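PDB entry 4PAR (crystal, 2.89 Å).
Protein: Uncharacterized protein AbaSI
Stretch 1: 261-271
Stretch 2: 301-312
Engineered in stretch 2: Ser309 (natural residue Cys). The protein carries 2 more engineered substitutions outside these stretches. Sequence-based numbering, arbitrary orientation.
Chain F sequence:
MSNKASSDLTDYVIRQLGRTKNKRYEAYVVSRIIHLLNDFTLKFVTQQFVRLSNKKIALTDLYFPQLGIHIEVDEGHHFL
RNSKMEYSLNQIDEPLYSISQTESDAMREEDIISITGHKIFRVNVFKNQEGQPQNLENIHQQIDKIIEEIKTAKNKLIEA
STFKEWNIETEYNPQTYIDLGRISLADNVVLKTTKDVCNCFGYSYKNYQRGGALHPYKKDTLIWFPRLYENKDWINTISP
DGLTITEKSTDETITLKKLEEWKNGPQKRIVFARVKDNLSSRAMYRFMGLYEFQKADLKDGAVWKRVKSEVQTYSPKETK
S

Stretch 1, residues 261-271: EWKNGPQKRIV
Stretch 2 (301-312) GAVWKRVKSEVQ

Mostly side chains join the two stretches of AbaSI, with two backbone carbonyls of stretch 1 at the Trp304 ring; no hydrogen bond crosses between them, and 385 Å² is buried, both sides summed. Stretch 1 ends a helix at Asn264, turns through Gly265 (phi 152°, psi 176°) and the cis peptide before Pro266, and enters a strand at Lys268. Stretch 2 opens at Gly301 (60°/-121°), runs as a strand from Ala302 to Lys308, with Val307 at -96°/-13°, and resumes at Glu310 after Ser309 (-99°/-1°). Ala302 CA lies 7.4 Å from Trp262 CA, and Ala302 CB sits squarely over the six-membered ring of Trp262, 3.4 Å from its centroid and 8° off the normal, a CH-pi contact. Trp262 is m (chi1 -74°, chi2 -28°). Val303, between two residues that point toward stretch 1, is out of reach. Trp304 (chi1 -52°, chi2 82°), its CA 8.3 Å from Arg269 CA, has the largest covered area, 113 Å². Arg269, m then t, t, lays its extended chain over one ring face: CD is 3.8 Å from the centroid of the Trp304 six-membered ring, and NE 3.2 Å from Trp304 CH2. Trp262 CD1 to Trp304 CZ2, 4.2 Å, links the two rings. Near the ring plane, Pro266 O lies 4.2 Å from Trp304 CH2. Val307 (m) points toward stretch 1, its CG2 4.1 Å from Lys268 NZ. After the engineered Ser309, Val311 (m), its CA 7.8 Å from Ile270 CA, brings CG2 within 4.4 Å of Ile270 CG1.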

# COMPACT_ATOMS: atom_id res chain seq x y z
N GLU F 261 10.53 -7.30 40.27
CA GLU F 261 9.94 -5.99 40.02
C GLU F 261 8.42 -6.08 40.07
O GLU F 261 7.75 -5.19 40.60
CB GLU F 261 10.40 -5.44 38.68
CG GLU F 261 9.85 -4.06 38.36
CD GLU F 261 10.24 -3.03 39.39
OE1 GLU F 261 11.40 -3.05 39.84
OE2 GLU F 261 9.38 -2.20 39.75
N TRP F 262 7.88 -7.17 39.52
CA TRP F 262 6.45 -7.44 39.59
C TRP F 262 6.01 -7.75 41.01
O TRP F 262 4.95 -7.33 41.46
CB TRP F 262 6.07 -8.60 38.67
CG TRP F 262 6.07 -8.28 37.22
CD1 TRP F 262 5.84 -7.07 36.64
CD2 TRP F 262 6.32 -9.19 36.14
NE1 TRP F 262 5.93 -7.17 35.28
CE2 TRP F 262 6.22 -8.46 34.94
CE3 TRP F 262 6.62 -10.56 36.08
CZ2 TRP F 262 6.40 -9.05 33.69
CZ3 TRP F 262 6.80 -11.14 34.83
CH2 TRP F 262 6.69 -10.39 33.66
N LYS F 263 6.85 -8.50 41.73
CA LYS F 263 6.49 -8.98 43.06
C LYS F 263 6.45 -7.87 44.12
O LYS F 263 5.63 -7.94 45.04
CB LYS F 263 7.45 -10.09 43.51
CG LYS F 263 7.07 -11.48 43.01
CD LYS F 263 7.79 -12.57 43.80
CE LYS F 263 7.26 -13.96 43.43
NZ LYS F 263 7.89 -15.04 44.23
N ASN F 264 7.31 -6.87 44.00
CA ASN F 264 7.30 -5.79 45.00
C ASN F 264 6.18 -4.77 44.76
O ASN F 264 5.51 -4.35 45.71
CB ASN F 264 8.66 -5.08 45.06
CG ASN F 264 8.97 -4.27 43.82
OD1 ASN F 264 9.60 -4.76 42.89
ND2 ASN F 264 8.54 -3.01 43.81
N GLY F 265 5.96 -4.39 43.51
CA GLY F 265 4.91 -3.45 43.18
C GLY F 265 5.21 -2.64 41.92
O GLY F 265 6.30 -2.77 41.36
N PRO F 266 4.27 -1.80 41.49
CA PRO F 266 2.93 -1.59 42.06
C PRO F 266 1.97 -2.74 41.77
O PRO F 266 1.97 -3.30 40.68
CB PRO F 266 2.45 -0.31 41.36
CG PRO F 266 3.16 -0.33 40.05
CD PRO F 266 4.52 -0.90 40.34
N GLN F 267 1.15 -3.07 42.76
CA GLN F 267 0.31 -4.27 42.71
C GLN F 267 -0.97 -4.11 41.89
O GLN F 267 -1.68 -5.08 41.65
CB GLN F 267 -0.04 -4.71 44.13
CG GLN F 267 1.15 -5.29 44.87
CD GLN F 267 1.84 -6.38 44.08
OE1 GLN F 267 2.98 -6.22 43.65
NE2 GLN F 267 1.15 -7.50 43.91
N LYS F 268 -1.25 -2.88 41.47
CA LYS F 268 -2.43 -2.62 40.65
C LYS F 268 -2.06 -1.89 39.36
O LYS F 268 -1.15 -1.07 39.35
CB LYS F 268 -3.46 -1.80 41.42
CG LYS F 268 -4.15 -2.55 42.55
CD LYS F 268 -5.00 -1.61 43.37
CE LYS F 268 -5.79 -2.36 44.44
NZ LYS F 268 -6.71 -3.35 43.82
N ARG F 269 -2.77 -2.21 38.28
CA ARG F 269 -2.58 -1.48 37.04
C ARG F 269 -3.92 -1.19 36.37
O ARG F 269 -4.72 -2.09 36.15
CB ARG F 269 -1.68 -2.27 36.07
CG ARG F 269 -0.21 -2.27 36.45
CD ARG F 269 0.62 -2.98 35.39
NE ARG F 269 2.03 -3.08 35.77
CZ ARG F 269 2.96 -3.69 35.04
NH1 ARG F 269 2.64 -4.25 33.89
NH2 ARG F 269 4.22 -3.73 35.46
N ILE F 270 -4.15 0.09 36.07
CA ILE F 270 -5.29 0.47 35.24
C ILE F 270 -4.86 0.38 33.77
O ILE F 270 -3.85 0.96 33.36
CB ILE F 270 -5.79 1.89 35.59
CG1 ILE F 270 -6.48 2.55 34.38
CG2 ILE F 270 -4.64 2.75 36.08
CD1 ILE F 270 -5.64 3.61 33.69
N VAL F 271 -5.63 -0.37 32.98
CA VAL F 271 -5.17 -0.75 31.65
C VAL F 271 -5.89 -0.04 30.51
O VAL F 271 -7.12 0.07 30.49
CB VAL F 271 -5.32 -2.27 31.45
CG1 VAL F 271 -4.52 -2.72 30.24
CG2 VAL F 271 -4.85 -3.00 32.68
N GLY F 301 4.01 -16.47 33.27
CA GLY F 301 4.68 -15.45 34.05
C GLY F 301 3.73 -14.58 34.84
O GLY F 301 2.98 -15.08 35.68
N ALA F 302 3.77 -13.28 34.58
CA ALA F 302 2.89 -12.33 35.27
C ALA F 302 1.42 -12.55 34.89
O ALA F 302 1.10 -12.78 33.73
CB ALA F 302 3.30 -10.90 34.96
N VAL F 303 0.54 -12.47 35.88
CA VAL F 303 -0.89 -12.64 35.64
C VAL F 303 -1.66 -11.55 36.37
O VAL F 303 -1.51 -11.36 37.58
CB VAL F 303 -1.38 -14.03 36.09
CG1 VAL F 303 -2.89 -14.04 36.27
CG2 VAL F 303 -0.96 -15.09 35.08
N TRP F 304 -2.49 -10.83 35.63
CA TRP F 304 -3.26 -9.73 36.16
C TRP F 304 -4.75 -10.04 36.06
O TRP F 304 -5.28 -10.22 34.97
CB TRP F 304 -2.94 -8.43 35.41
CG TRP F 304 -1.46 -8.13 35.32
CD1 TRP F 304 -0.58 -8.65 34.42
CD2 TRP F 304 -0.71 -7.25 36.17
NE1 TRP F 304 0.68 -8.15 34.66
CE2 TRP F 304 0.63 -7.29 35.72
CE3 TRP F 304 -1.03 -6.43 37.25
CZ2 TRP F 304 1.64 -6.54 36.32
CZ3 TRP F 304 -0.03 -5.69 37.85
CH2 TRP F 304 1.29 -5.75 37.39
N LYS F 305 -5.42 -10.14 37.21
CA LYS F 305 -6.85 -10.40 37.26
C LYS F 305 -7.60 -9.07 37.34
O LYS F 305 -7.12 -8.13 37.97
CB LYS F 305 -7.20 -11.30 38.45
CG LYS F 305 -8.68 -11.63 38.61
CD LYS F 305 -8.93 -12.43 39.88
CE LYS F 305 -10.41 -12.67 40.10
NZ LYS F 305 -11.16 -11.40 40.32
N ARG F 306 -8.77 -8.99 36.72
CA ARG F 306 -9.50 -7.72 36.69
C ARG F 306 -10.47 -7.61 37.87
O ARG F 306 -11.48 -8.32 37.93
CB ARG F 306 -10.27 -7.57 35.38
CG ARG F 306 -11.03 -6.26 35.26
CD ARG F 306 -11.78 -6.16 33.95
NE ARG F 306 -12.96 -7.02 33.93
CZ ARG F 306 -13.69 -7.26 32.85
NH1 ARG F 306 -13.36 -6.70 31.69
NH2 ARG F 306 -14.75 -8.05 32.91
N VAL F 307 -10.13 -6.74 38.81
CA VAL F 307 -10.96 -6.53 39.99
C VAL F 307 -11.94 -5.36 39.89
O VAL F 307 -12.86 -5.26 40.70
CB VAL F 307 -10.09 -6.32 41.23
CG1 VAL F 307 -9.31 -7.58 41.55
CG2 VAL F 307 -9.15 -5.14 41.03
N LYS F 308 -11.78 -4.49 38.90
CA LYS F 308 -12.70 -3.35 38.79
C LYS F 308 -13.01 -2.97 37.35
O LYS F 308 -12.14 -3.02 36.48
CB LYS F 308 -12.14 -2.14 39.55
CG LYS F 308 -12.42 -2.15 41.06
CD LYS F 308 -11.91 -0.90 41.78
CE LYS F 308 -12.76 0.34 41.47
NZ LYS F 308 -14.13 0.29 42.06
N SER F 309 -14.27 -2.63 37.10
CA SER F 309 -14.70 -2.20 35.77
C SER F 309 -14.79 -0.68 35.62
O SER F 309 -15.13 -0.18 34.54
CB SER F 309 -16.05 -2.84 35.44
OG SER F 309 -15.96 -4.25 35.44
N GLU F 310 -14.49 0.05 36.69
CA GLU F 310 -14.59 1.50 36.67
C GLU F 310 -13.42 2.14 37.42
O GLU F 310 -12.99 1.64 38.46
CB GLU F 310 -15.91 1.96 37.30
CG GLU F 310 -17.15 1.39 36.62
CD GLU F 310 -18.43 1.81 37.30
OE1 GLU F 310 -18.37 2.28 38.46
OE2 GLU F 310 -19.51 1.67 36.69
N VAL F 311 -12.90 3.25 36.89
CA VAL F 311 -11.83 3.97 37.59
C VAL F 311 -12.11 5.47 37.66
O VAL F 311 -12.44 6.10 36.67
CB VAL F 311 -10.45 3.74 36.94
CG1 VAL F 311 -9.96 2.33 37.23
CG2 VAL F 311 -10.50 3.99 35.44
N GLN F 312 -11.96 6.04 38.86
CA GLN F 312 -12.18 7.47 39.05
C GLN F 312 -11.08 8.29 38.38
O GLN F 312 -9.94 7.83 38.26
CB GLN F 312 -12.28 7.80 40.55
CG GLN F 312 -11.17 7.20 41.40
CD GLN F 312 -11.37 7.45 42.89
OE1 GLN F 312 -12.40 7.99 43.30
NE2 GLN F 312 -10.39 7.06 43.70